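Local coordinates for geranylgeranyl pyrophosphate synthase (Corynebacterium glutamicum, PDB 3LK5), which probably condenses allylic diphosphates with isopentenyl diphosphate in a magnesium-dependent prenyltransferase reaction, at residues F11-L16 with E85-V90; D27-F32 with L97-A102; G261-P266 with E322-T327; L288-A293 with T302-G307. All coordinates share one frame; numbering follows the deposited sequence.

Contact 1. Residues F11-L16 with E85-V90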
loop_
_atom_site.group_PDB
_atom_site.type_symbol
_atom_site.label_atom_id
_atom_site.label_comp_id
_atom_site.label_asym_id
_atom_site.label_seq_id
_atom_site.Cartn_x
_atom_site.Cartn_y
_atom_site.Cartn_z
ATOM N N PHE A 11 -0.343 -20.222 25.581
ATOM C CA PHE A 11 0.631 -19.376 26.268
ATOM C C PHE A 11 -0.104 -18.555 27.349
ATOM O O PHE A 11 -1.343 -18.541 27.372
ATOM C CB PHE A 11 1.445 -18.540 25.243
ATOM C CG PHE A 11 0.837 -17.188 24.862
ATOM C CD1 PHE A 11 -0.541 -17.005 24.769
ATOM C CD2 PHE A 11 1.675 -16.109 24.564
ATOM C CE1 PHE A 11 -1.071 -15.769 24.427
ATOM C CE2 PHE A 11 1.153 -14.867 24.206
ATOM C CZ PHE A 11 -0.222 -14.702 24.133
ATOM N N ASP A 12 0.636 -17.913 28.257
ATOM C CA ASP A 12 0.017 -17.110 29.326
ATOM C C ASP A 12 -0.552 -15.784 28.761
ATOM O O ASP A 12 0.194 -14.917 28.278
ATOM C CB ASP A 12 1.005 -16.867 30.490
ATOM C CG ASP A 12 0.308 -16.542 31.830
ATOM O OD1 ASP A 12 -0.742 -15.857 31.848
ATOM O OD2 ASP A 12 0.839 -16.964 32.885
ATOM N N ALA A 13 -1.880 -15.655 28.844
ATOM C CA ALA A 13 -2.641 -14.533 28.275
ATOM C C ALA A 13 -2.651 -13.253 29.131
ATOM O O ALA A 13 -3.296 -12.269 28.762
ATOM C CB ALA A 13 -4.075 -14.981 27.984
ATOM N N HIS A 14 -1.957 -13.277 30.271
ATOM C CA HIS A 14 -1.913 -12.130 31.193
ATOM C C HIS A 14 -0.484 -11.681 31.465
ATOM O O HIS A 14 -0.251 -10.665 32.143
ATOM C CB HIS A 14 -2.638 -12.446 32.511
ATOM C CG HIS A 14 -4.112 -12.174 32.476
ATOM N ND1 HIS A 14 -5.046 -13.143 32.164
ATOM C CD2 HIS A 14 -4.814 -11.038 32.711
ATOM C CE1 HIS A 14 -6.257 -12.617 32.210
ATOM N NE2 HIS A 14 -6.145 -11.341 32.539
ATOM N N ASP A 15 0.477 -12.428 30.931
ATOM C CA ASP A 15 1.875 -12.077 31.138
ATOM C C ASP A 15 2.607 -11.843 29.814
ATOM O O ASP A 15 2.260 -12.411 28.768
ATOM C CB ASP A 15 2.594 -13.097 32.062
ATOM C CG ASP A 15 3.514 -14.056 31.302
ATOM O OD1 ASP A 15 4.732 -14.054 31.585
ATOM O OD2 ASP A 15 3.027 -14.802 30.422
ATOM N N LEU A 16 3.619 -10.987 29.885
ATOM C CA LEU A 16 4.416 -10.592 28.736
ATOM C C LEU A 16 5.723 -11.394 28.700
ATOM O O LEU A 16 6.593 -11.243 29.581
ATOM C CB LEU A 16 4.686 -9.083 28.814
ATOM C CG LEU A 16 5.448 -8.368 27.711
ATOM C CD1 LEU A 16 4.844 -8.662 26.359
ATOM C CD2 LEU A 16 5.429 -6.869 28.006
ATOM N N GLU A 85 -12.579 -9.334 24.164
ATOM C CA GLU A 85 -12.147 -9.707 22.811
ATOM C C GLU A 85 -11.527 -11.094 22.837
ATOM O O GLU A 85 -10.864 -11.460 23.813
ATOM C CB GLU A 85 -11.114 -8.702 22.290
ATOM C CG GLU A 85 -11.655 -7.293 22.133
ATOM C CD GLU A 85 -12.854 -7.187 21.205
ATOM O OE1 GLU A 85 -12.895 -7.856 20.136
ATOM O OE2 GLU A 85 -13.758 -6.368 21.503
ATOM N N LYS A 86 -11.692 -11.845 21.756
ATOM C CA LYS A 86 -11.019 -13.143 21.610
ATOM C C LYS A 86 -9.523 -12.953 21.565
ATOM O O LYS A 86 -9.016 -12.072 20.851
ATOM C CB LYS A 86 -11.471 -13.889 20.323
ATOM C CG LYS A 86 -12.969 -14.219 20.284
ATOM C CD LYS A 86 -13.369 -15.029 19.032
ATOM C CE LYS A 86 -13.364 -14.156 17.747
ATOM N NZ LYS A 86 -13.686 -14.967 16.504
ATOM N N LEU A 87 -8.802 -13.837 22.246
ATOM C CA LEU A 87 -7.347 -13.747 22.278
ATOM C C LEU A 87 -6.724 -13.828 20.874
ATOM O O LEU A 87 -5.795 -13.106 20.545
ATOM C CB LEU A 87 -6.806 -14.885 23.137
ATOM C CG LEU A 87 -5.308 -15.134 23.119
ATOM C CD1 LEU A 87 -4.533 -13.916 23.654
ATOM C CD2 LEU A 87 -5.058 -16.364 23.998
ATOM N N GLU A 88 -7.238 -14.748 20.066
ATOM C CA GLU A 88 -6.747 -14.938 18.714
ATOM C C GLU A 88 -6.872 -13.637 17.896
ATOM O O GLU A 88 -6.022 -13.335 17.020
ATOM C CB GLU A 88 -7.610 -16.026 18.040
ATOM C CG GLU A 88 -7.558 -17.391 18.739
ATOM C CD GLU A 88 -8.348 -17.502 20.094
ATOM O OE1 GLU A 88 -9.154 -16.634 20.505
ATOM O OE2 GLU A 88 -8.149 -18.558 20.748
ATOM N N SER A 89 -7.958 -12.911 18.128
ATOM C CA SER A 89 -8.202 -11.637 17.384
ATOM C C SER A 89 -7.211 -10.568 17.797
ATOM O O SER A 89 -6.726 -9.799 16.963
ATOM C CB SER A 89 -9.631 -11.136 17.611
ATOM O OG SER A 89 -10.589 -12.123 17.213
ATOM N N VAL A 90 -6.946 -10.489 19.097
ATOM C CA VAL A 90 -5.924 -9.549 19.566
ATOM C C VAL A 90 -4.577 -9.878 18.986
ATOM O O VAL A 90 -3.831 -8.967 18.529
ATOM C CB VAL A 90 -5.866 -9.525 21.126
ATOM C CG1 VAL A 90 -4.762 -8.584 21.608
ATOM C CG2 VAL A 90 -7.235 -9.132 21.682
#

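Contact 2. Residues D27-F32 with L97-A102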
loop_
_atom_site.group_PDB
_atom_site.type_symbol
_atom_site.label_atom_id
_atom_site.label_comp_id
_atom_site.label_asym_id
_atom_site.label_seq_id
_atom_site.Cartn_x
_atom_site.Cartn_y
_atom_site.Cartn_z
ATOM N N ASP A 27 3.260 -18.011 14.093
ATOM C CA ASP A 27 2.048 -18.832 13.947
ATOM C C ASP A 27 0.869 -18.061 13.334
ATOM O O ASP A 27 0.158 -18.598 12.480
ATOM C CB ASP A 27 1.548 -19.396 15.286
ATOM C CG ASP A 27 2.389 -20.562 15.794
ATOM O OD1 ASP A 27 3.064 -21.224 15.002
ATOM O OD2 ASP A 27 2.379 -20.804 17.010
ATOM N N ARG A 28 0.579 -16.872 13.857
ATOM C CA ARG A 28 -0.569 -16.110 13.317
ATOM C C ARG A 28 -0.360 -15.765 11.831
ATOM O O ARG A 28 -1.298 -15.846 11.030
ATOM C CB ARG A 28 -0.798 -14.803 14.125
ATOM C CG ARG A 28 -0.965 -14.998 15.665
ATOM C CD ARG A 28 -1.964 -16.120 16.045
ATOM N NE ARG A 28 -3.300 -15.968 15.469
ATOM C CZ ARG A 28 -4.264 -16.881 15.587
ATOM N NH1 ARG A 28 -4.028 -18.016 16.265
ATOM N NH2 ARG A 28 -5.453 -16.678 15.038
ATOM N N LEU A 29 0.857 -15.350 11.485
ATOM C CA LEU A 29 1.178 -14.983 10.116
ATOM C C LEU A 29 1.082 -16.201 9.219
ATOM O O LEU A 29 0.608 -16.087 8.076
ATOM C CB LEU A 29 2.584 -14.367 9.991
ATOM C CG LEU A 29 2.740 -13.002 10.708
ATOM C CD1 LEU A 29 4.226 -12.695 10.777
ATOM C CD2 LEU A 29 1.907 -11.894 9.921
ATOM N N THR A 30 1.543 -17.360 9.716
ATOM C CA THR A 30 1.399 -18.616 8.954
ATOM C C THR A 30 -0.037 -18.921 8.627
ATOM O O THR A 30 -0.369 -19.253 7.466
ATOM C CB THR A 30 2.055 -19.834 9.706
ATOM O OG1 THR A 30 3.432 -19.538 9.929
ATOM C CG2 THR A 30 1.942 -21.094 8.849
ATOM N N GLN A 31 -0.909 -18.824 9.626
ATOM C CA GLN A 31 -2.314 -19.104 9.403
ATOM C C GLN A 31 -2.935 -18.174 8.352
ATOM O O GLN A 31 -3.725 -18.607 7.488
ATOM C CB GLN A 31 -3.096 -19.022 10.714
ATOM C CG GLN A 31 -2.538 -20.030 11.702
ATOM C CD GLN A 31 -3.531 -20.473 12.747
ATOM O OE1 GLN A 31 -3.150 -21.162 13.702
ATOM N NE2 GLN A 31 -4.804 -20.083 12.599
ATOM N N PHE A 32 -2.545 -16.907 8.420
ATOM C CA PHE A 32 -3.114 -15.925 7.488
ATOM C C PHE A 32 -2.658 -16.229 6.055
ATOM O O PHE A 32 -3.471 -16.227 5.109
ATOM C CB PHE A 32 -2.692 -14.499 7.920
ATOM C CG PHE A 32 -3.212 -13.421 6.980
ATOM C CD1 PHE A 32 -2.482 -13.045 5.856
ATOM C CD2 PHE A 32 -4.444 -12.819 7.225
ATOM C CE1 PHE A 32 -2.987 -12.059 4.948
ATOM C CE2 PHE A 32 -4.971 -11.816 6.344
ATOM C CZ PHE A 32 -4.236 -11.431 5.212
ATOM N N LEU A 97 0.883 -5.969 12.045
ATOM C CA LEU A 97 1.992 -5.022 11.926
ATOM C C LEU A 97 3.193 -5.550 11.159
ATOM O O LEU A 97 3.914 -4.769 10.535
ATOM C CB LEU A 97 2.467 -4.561 13.316
ATOM C CG LEU A 97 1.371 -3.850 14.116
ATOM C CD1 LEU A 97 1.926 -3.451 15.476
ATOM C CD2 LEU A 97 0.882 -2.580 13.389
ATOM N N GLU A 98 3.419 -6.870 11.192
ATOM C CA GLU A 98 4.508 -7.447 10.390
ATOM C C GLU A 98 4.306 -7.257 8.883
ATOM O O GLU A 98 5.284 -7.176 8.127
ATOM C CB GLU A 98 4.651 -8.943 10.670
ATOM C CG GLU A 98 5.187 -9.191 12.074
ATOM C CD GLU A 98 6.557 -8.470 12.280
ATOM O OE1 GLU A 98 7.526 -8.729 11.523
ATOM O OE2 GLU A 98 6.643 -7.594 13.134
ATOM N N PHE A 99 3.052 -7.223 8.440
ATOM C CA PHE A 99 2.831 -6.951 7.003
ATOM C C PHE A 99 3.134 -5.506 6.619
ATOM O O PHE A 99 3.624 -5.238 5.517
ATOM C CB PHE A 99 1.417 -7.353 6.593
ATOM C CG PHE A 99 1.257 -8.805 6.327
ATOM C CD1 PHE A 99 1.969 -9.421 5.299
ATOM C CD2 PHE A 99 0.349 -9.551 7.058
ATOM C CE1 PHE A 99 1.787 -10.772 5.007
ATOM C CE2 PHE A 99 0.159 -10.900 6.779
ATOM C CZ PHE A 99 0.901 -11.507 5.742
ATOM N N ILE A 100 2.840 -4.569 7.516
ATOM C CA ILE A 100 3.226 -3.176 7.280
ATOM C C ILE A 100 4.733 -3.141 7.176
ATOM O O ILE A 100 5.285 -2.530 6.252
ATOM C CB ILE A 100 2.763 -2.239 8.397
ATOM C CG1 ILE A 100 1.236 -2.303 8.493
ATOM C CG2 ILE A 100 3.209 -0.761 8.078
ATOM C CD1 ILE A 100 0.656 -1.333 9.531
ATOM N N GLN A 101 5.400 -3.805 8.121
ATOM C CA GLN A 101 6.870 -3.773 8.109
ATOM C C GLN A 101 7.450 -4.458 6.878
ATOM O O GLN A 101 8.502 -4.027 6.366
ATOM C CB GLN A 101 7.406 -4.419 9.401
ATOM C CG GLN A 101 8.934 -4.600 9.457
ATOM C CD GLN A 101 9.723 -3.311 9.609
ATOM O OE1 GLN A 101 9.217 -2.177 9.445
ATOM N NE2 GLN A 101 11.007 -3.479 9.922
ATOM N N ALA A 102 6.819 -5.550 6.437
ATOM C CA ALA A 102 7.287 -6.216 5.226
ATOM C C ALA A 102 7.236 -5.234 4.055
ATOM O O ALA A 102 8.199 -5.146 3.276
ATOM C CB ALA A 102 6.486 -7.448 4.917
#

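Contact 3. Residues G261-P266 with E322-T327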
loop_
_atom_site.group_PDB
_atom_site.type_symbol
_atom_site.label_atom_id
_atom_site.label_comp_id
_atom_site.label_asym_id
_atom_site.label_seq_id
_atom_site.Cartn_x
_atom_site.Cartn_y
_atom_site.Cartn_z
ATOM N N GLY A 261 25.056 1.178 13.171
ATOM C CA GLY A 261 25.240 1.189 11.701
ATOM C C GLY A 261 26.599 1.758 11.282
ATOM O O GLY A 261 27.031 1.597 10.134
ATOM N N VAL A 262 27.288 2.396 12.224
ATOM C CA VAL A 262 28.634 2.908 11.961
ATOM C C VAL A 262 29.675 2.102 12.763
ATOM O O VAL A 262 30.700 1.634 12.220
ATOM C CB VAL A 262 28.667 4.421 12.285
ATOM C CG1 VAL A 262 30.099 4.964 12.273
ATOM C CG2 VAL A 262 27.815 5.160 11.262
ATOM N N PHE A 263 29.414 1.915 14.060
ATOM C CA PHE A 263 30.430 1.367 14.948
ATOM C C PHE A 263 30.198 -0.085 15.343
ATOM O O PHE A 263 30.994 -0.662 16.066
ATOM C CB PHE A 263 30.546 2.208 16.225
ATOM C CG PHE A 263 30.929 3.626 15.972
ATOM C CD1 PHE A 263 32.237 3.936 15.580
ATOM C CD2 PHE A 263 30.002 4.651 16.139
ATOM C CE1 PHE A 263 32.604 5.255 15.357
ATOM C CE2 PHE A 263 30.357 5.984 15.929
ATOM C CZ PHE A 263 31.696 6.279 15.516
ATOM N N GLY A 264 29.100 -0.683 14.878
ATOM C CA GLY A 264 28.826 -2.043 15.324
ATOM C C GLY A 264 29.401 -3.116 14.431
ATOM O O GLY A 264 29.508 -2.943 13.209
ATOM N N ASP A 265 29.720 -4.243 15.050
ATOM C CA ASP A 265 30.191 -5.460 14.363
ATOM C C ASP A 265 29.073 -6.100 13.533
ATOM O O ASP A 265 27.918 -6.098 13.970
ATOM C CB ASP A 265 30.684 -6.462 15.399
ATOM C CG ASP A 265 31.550 -7.542 14.801
ATOM O OD1 ASP A 265 32.783 -7.346 14.792
ATOM O OD2 ASP A 265 30.994 -8.563 14.327
ATOM N N PRO A 266 29.408 -6.632 12.332
ATOM C CA PRO A 266 28.400 -7.310 11.482
ATOM C C PRO A 266 27.658 -8.445 12.203
ATOM O O PRO A 266 26.487 -8.691 11.922
ATOM C CB PRO A 266 29.223 -7.865 10.307
ATOM C CG PRO A 266 30.674 -7.499 10.586
ATOM C CD PRO A 266 30.693 -6.443 11.626
ATOM N N GLU A 322 36.410 7.039 11.502
ATOM C CA GLU A 322 37.353 7.605 12.494
ATOM C C GLU A 322 37.278 9.141 12.528
ATOM O O GLU A 322 37.394 9.733 13.601
ATOM C CB GLU A 322 38.800 7.089 12.310
ATOM C CG GLU A 322 39.015 5.584 12.645
ATOM C CD GLU A 322 38.379 5.150 14.003
ATOM O OE1 GLU A 322 38.358 5.944 14.958
ATOM O OE2 GLU A 322 37.896 4.000 14.115
ATOM N N HIS A 323 37.075 9.782 11.370
ATOM C CA HIS A 323 36.884 11.243 11.345
ATOM C C HIS A 323 35.629 11.597 12.160
ATOM O O HIS A 323 35.664 12.526 12.967
ATOM C CB HIS A 323 36.770 11.821 9.926
ATOM C CG HIS A 323 38.070 11.912 9.171
ATOM N ND1 HIS A 323 39.189 12.546 9.666
ATOM C CD2 HIS A 323 38.395 11.511 7.917
ATOM C CE1 HIS A 323 40.168 12.485 8.776
ATOM N NE2 HIS A 323 39.704 11.890 7.691
ATOM N N ILE A 324 34.540 10.843 11.968
ATOM C CA ILE A 324 33.329 11.045 12.749
ATOM C C ILE A 324 33.578 10.888 14.253
ATOM O O ILE A 324 33.205 11.760 15.039
ATOM C CB ILE A 324 32.170 10.105 12.258
ATOM C CG1 ILE A 324 31.693 10.563 10.881
ATOM C CG2 ILE A 324 30.975 10.094 13.258
ATOM C CD1 ILE A 324 30.772 9.535 10.162
ATOM N N ARG A 325 34.222 9.793 14.655
ATOM C CA ARG A 325 34.549 9.583 16.062
ATOM C C ARG A 325 35.360 10.746 16.665
ATOM O O ARG A 325 35.083 11.178 17.805
ATOM C CB ARG A 325 35.355 8.291 16.266
ATOM C CG ARG A 325 35.408 7.871 17.759
ATOM C CD ARG A 325 36.559 6.875 18.057
ATOM N NE ARG A 325 36.604 5.757 17.098
ATOM C CZ ARG A 325 35.801 4.690 17.140
ATOM N NH1 ARG A 325 34.885 4.559 18.114
ATOM N NH2 ARG A 325 35.918 3.750 16.213
ATOM N N ALA A 326 36.345 11.242 15.911
ATOM C CA ALA A 326 37.240 12.295 16.447
ATOM C C ALA A 326 36.494 13.598 16.741
ATOM O O ALA A 326 36.997 14.435 17.490
ATOM C CB ALA A 326 38.438 12.548 15.495
ATOM N N THR A 327 35.294 13.768 16.168
ATOM C CA THR A 327 34.506 14.988 16.383
ATOM C C THR A 327 33.895 15.064 17.793
ATOM O O THR A 327 33.536 16.148 18.264
ATOM C CB THR A 327 33.351 15.151 15.372
ATOM O OG1 THR A 327 32.399 14.111 15.598
ATOM C CG2 THR A 327 33.820 15.124 13.889
#

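Contact 4. Residues L288-A293 with T302-G307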
loop_
_atom_site.group_PDB
_atom_site.type_symbol
_atom_site.label_atom_id
_atom_site.label_comp_id
_atom_site.label_asym_id
_atom_site.label_seq_id
_atom_site.Cartn_x
_atom_site.Cartn_y
_atom_site.Cartn_z
ATOM N N LEU A 288 25.495 16.037 13.598
ATOM C CA LEU A 288 26.322 16.512 14.685
ATOM C C LEU A 288 27.825 16.380 14.362
ATOM O O LEU A 288 28.602 17.286 14.716
ATOM C CB LEU A 288 25.979 15.798 15.996
ATOM C CG LEU A 288 24.593 16.039 16.645
ATOM C CD1 LEU A 288 24.362 15.010 17.776
ATOM C CD2 LEU A 288 24.467 17.466 17.186
ATOM N N ALA A 289 28.240 15.307 13.673
ATOM C CA ALA A 289 29.660 15.172 13.295
ATOM C C ALA A 289 30.108 16.305 12.365
ATOM O O ALA A 289 31.242 16.790 12.480
ATOM C CB ALA A 289 29.944 13.816 12.657
ATOM N N LEU A 290 29.223 16.714 11.454
ATOM C CA LEU A 290 29.560 17.769 10.496
ATOM C C LEU A 290 29.537 19.121 11.168
ATOM O O LEU A 290 30.452 19.921 10.976
ATOM C CB LEU A 290 28.662 17.732 9.260
ATOM C CG LEU A 290 28.904 16.531 8.344
ATOM C CD1 LEU A 290 27.738 16.360 7.323
ATOM C CD2 LEU A 290 30.257 16.654 7.641
ATOM N N GLN A 291 28.528 19.357 12.001
ATOM C CA GLN A 291 28.465 20.571 12.836
ATOM C C GLN A 291 29.797 20.795 13.582
ATOM O O GLN A 291 30.394 21.887 13.576
ATOM C CB GLN A 291 27.349 20.367 13.852
ATOM C CG GLN A 291 26.746 21.578 14.492
ATOM C CD GLN A 291 25.314 21.295 14.961
ATOM O OE1 GLN A 291 24.380 21.243 14.145
ATOM N NE2 GLN A 291 25.139 21.135 16.273
ATOM N N ARG A 292 30.263 19.741 14.235
ATOM C CA ARG A 292 31.490 19.821 15.011
ATOM C C ARG A 292 32.750 19.894 14.162
ATOM O O ARG A 292 33.651 20.687 14.458
ATOM C CB ARG A 292 31.565 18.600 15.926
ATOM C CG ARG A 292 30.513 18.543 16.964
ATOM C CD ARG A 292 30.554 17.171 17.622
ATOM N NE ARG A 292 29.884 17.258 18.895
ATOM C CZ ARG A 292 30.503 17.563 20.026
ATOM N NH1 ARG A 292 31.813 17.752 20.047
ATOM N NH2 ARG A 292 29.809 17.639 21.143
ATOM N N ALA A 293 32.834 19.084 13.108
ATOM C CA ALA A 293 34.054 19.011 12.292
ATOM C C ALA A 293 34.327 20.333 11.587
ATOM O O ALA A 293 35.508 20.721 11.404
ATOM C CB ALA A 293 33.960 17.908 11.264
ATOM N N THR A 302 35.461 18.065 5.232
ATOM C CA THR A 302 35.464 17.869 3.781
ATOM C C THR A 302 35.486 16.390 3.391
ATOM O O THR A 302 34.669 15.945 2.549
ATOM C CB THR A 302 36.652 18.634 3.141
ATOM O OG1 THR A 302 36.468 20.035 3.373
ATOM C CG2 THR A 302 36.762 18.354 1.642
ATOM N N ALA A 303 36.397 15.638 4.016
ATOM C CA ALA A 303 36.516 14.179 3.846
ATOM C C ALA A 303 35.225 13.422 4.195
ATOM O O ALA A 303 34.805 12.537 3.438
ATOM C CB ALA A 303 37.714 13.631 4.654
ATOM N N ILE A 304 34.565 13.791 5.293
ATOM C CA ILE A 304 33.225 13.213 5.617
ATOM C C ILE A 304 32.162 13.549 4.548
ATOM O O ILE A 304 31.452 12.663 4.035
ATOM C CB ILE A 304 32.722 13.641 7.020
ATOM C CG1 ILE A 304 33.694 13.183 8.131
ATOM C CG2 ILE A 304 31.331 13.053 7.312
ATOM C CD1 ILE A 304 33.431 13.865 9.471
ATOM N N ARG A 305 32.050 14.829 4.214
ATOM C CA ARG A 305 31.126 15.264 3.149
ATOM C C ARG A 305 31.349 14.571 1.814
ATOM O O ARG A 305 30.384 14.154 1.165
ATOM C CB ARG A 305 31.197 16.766 2.955
ATOM C CG ARG A 305 30.247 17.473 3.842
ATOM C CD ARG A 305 30.282 18.956 3.642
ATOM N NE ARG A 305 29.502 19.532 4.717
ATOM C CZ ARG A 305 30.000 20.227 5.726
ATOM N NH1 ARG A 305 29.178 20.665 6.666
ATOM N NH2 ARG A 305 31.302 20.496 5.793
ATOM N N ALA A 306 32.607 14.438 1.419
ATOM C CA ALA A 306 32.954 13.859 0.126
ATOM C C ALA A 306 32.702 12.368 0.117
ATOM O O ALA A 306 32.391 11.797 -0.926
ATOM C CB ALA A 306 34.410 14.148 -0.224
ATOM N N GLY A 307 32.818 11.742 1.282
ATOM C CA GLY A 307 32.812 10.295 1.376
ATOM C C GLY A 307 31.464 9.625 1.612
ATOM O O GLY A 307 31.237 8.537 1.102
#

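Contact 1. Residues F11-L16 with E85-V90
Leu87 reaches out from the first turn of helix 87-111 to meet Phe11 and Ala13 of the N-terminal loop, whose nearest alpha carbons, Ala13 CA and Leu87 CA, are 7.7 Å apart. From CB the side chain runs straight toward the loop: with CG opposite the backbone N (chi1 170°), the branch point arrives 4.5 Å from Phe11 CE1. There it forks. CD1 comes up to the rim of the phenyl ring close to the ring plane, 4.0 Å from Phe11 CE1, while CD2 lies at 4.1 Å from the same Phe11 CE1 and also touches Ala13, 4.3 Å from Ala13 CB. Both methyls thus meet the same ring corner, and the contact is purely apolar. In the all-helical isoprenoid synthase fold, helix 87-111 runs from this surface spot to the aspartates Asp108 and Asp112 of the first DDxxD motif, which bind magnesium. Lys86 holds the N-cap position, and its carbonyl O takes Val90 N at 3.1 Å. Across from it, the loop is turned by an Asx turn: Asp12 OD1 accepts from His14 N at 3.3 Å, on the anti side and 25° out of the carboxylate plane. Trp71 of helix 65-78 touches both Phe11 and Leu87, and His14 NE2 is hydrogen-bonded to Lys81 O.

Contact 2. Residues D27-F32 with L97-A102
Helix segments 27-32 and 97-102, joined here by Leu29 and Phe32 on one side and Glu98 and Phe99 on the other, cross steeply, at -78°, with their axes 11.5 Å apart. The closest alpha carbons are Leu29 CA and Glu98 CA, 8.2 Å from each other, so side chains alone bridge the gap. The 97-102 helix is kinked here: the backbone N atoms of Glu98 and Phe99 make no bond to the preceding turn. Leu29 splits its two methyls between two partners. CD1 rests on the aliphatic root of the glutamate, 3.8 Å from Glu98 CB, the two side chains crossing nearly at right angles; CD2 lies against the phenyl ring, 3.7 Å from Phe99 CE2. In the all-helical isoprenoid synthase fold the N-terminal helix 21-43 lies across helix 87-111. Phe32 closes the other end: with CG turned away from its backbone N (chi1 178°), its ring meets the same corner, Phe32 CD1 standing 3.5 Å from Phe99 CE2. The two rings are inclined at 59° and their centroids are 5.3 Å apart, an oblique meeting. Phe99 CE2 therefore meets both a leucine methyl and Phe32 CD1. Beyond CB the Glu98 chain bends at chi2 and carries its carboxylate away from helix 21-43 to a salt bridge with Arg64, part of the family's Gly-Gly-Lys-Arg sequence. Trp158 of helix 144-164 meets the Phe32 ring edge-to-face.

Contact 3. Residues G261-P266 with E322-T327
The C-terminal end of helix 236-263 is packed against the last turns of helix 314-326 in the all-helical prenyl synthase fold, through Phe263 on one side and Ile324 and Arg325 on the other. Phe263 is the last helical residue of its segment; Gly264 leaves helical geometry, and Asp265 caps the next short helix, its OD2 receiving Ala267 N. The Phe263 ring is flanked within its own segment by Val262, whose CG1 stands 3.7 Å above the ring plane of Phe263, over its centre. Across the contact the guanidinium of Arg325 meets the CD1-CE1 side of the ring. Phe263 CE1 lies over one guanidinium face, offset toward its rim, and is 3.6 Å from Arg325 NH1; the two planes stand 47° apart, so the groups are not stacked parallel. A bend at chi3 (-48°) folds the arginine back along its helix, where Glu322, one turn earlier, holds it side-on: Arg325 NE meets Glu322 OE1 at 2.8 Å and Arg325 NH2 meets Glu322 OE2 at 2.9 Å, both nearly straight, in the guanidinium plane and on the syn sides of the carboxylate. This paired salt bridge fixes the rotation of the guanidinium and presents its face to the phenyl ring. Ile324 adds a looser apolar touch, its CG2 4.5 Å from Phe263 CZ. Ile324 O accepts a backbone hydrogen bond from Thr327 N, 3.1 Å away.

Contact 4. Residues L288-A293 with T302-G307
Leu290 and Ala293 form one wall of an apolar interface and Ile304, with the stem of Arg305, the other. In hydrocarbon packing the closest touch is Leu290 CD2 to Ile304 CG2, 3.8 Å, made as the two side chains run antiparallel alongside each other. Ile304 reaches across with both branches: CG2, anti to its backbone N, goes to the leucine, while CD1 at the end of the other branch comes to 4.5 Å from Ala293 CB. A second kind of contact involves the arginine. Its chain is extended from CG to NE, with chi2 at -179°, and passes the leucine at an oblique angle; Leu290 CD2 is 3.9 Å from Arg305 CG and hangs 4.0 Å above the guanidinium plane of Arg305, over the centre of the group. Leu290 CB adds a touch at 3.9 Å to Arg305 NH1. One guanidinium face is thus laid on a leucine, while its nitrogens turn to charges: NE forms a salt bridge with Glu203 and NH2 another with Asp294. No hydrogen bond joins the two segments directly. The backbones run roughly antiparallel, at 146°, with axes 10.3 Å apart, as in an alpha-alpha hairpin: helices 284-296 and 298-307 are consecutive and joined by a tight turn. Helix 314-326 packs against this pair, its Ile324 touching both Ala289 and Ile304, while helix 329-347 lies against Leu288 and Ala289 and supplies Glu332 as a salt-bridge partner for Arg292.

How the contacts relate
The contacts fall into two groups on opposite sides of the chain's centre. Contacts 1 and 2 share helix 87-111, with centres about 17 Å apart, and touch where Glu88 CB lies 3.8 Å from Arg28 NH2. Contacts 3 and 4 are closer, their centres about 13 Å apart; contact 4 is nested within the chain loop that contact 3 closes, and Thr327 O and Arg292 NH1, 3.0 Å apart, probably form a hydrogen bond between them. Between the groups, centres of contacts 1 and 4 stand about 49 Å apart. All four lie away from the magnesium-binding aspartates Asp108, Asp112 and Asp194, although helix 87-111 itself leads to the first of these.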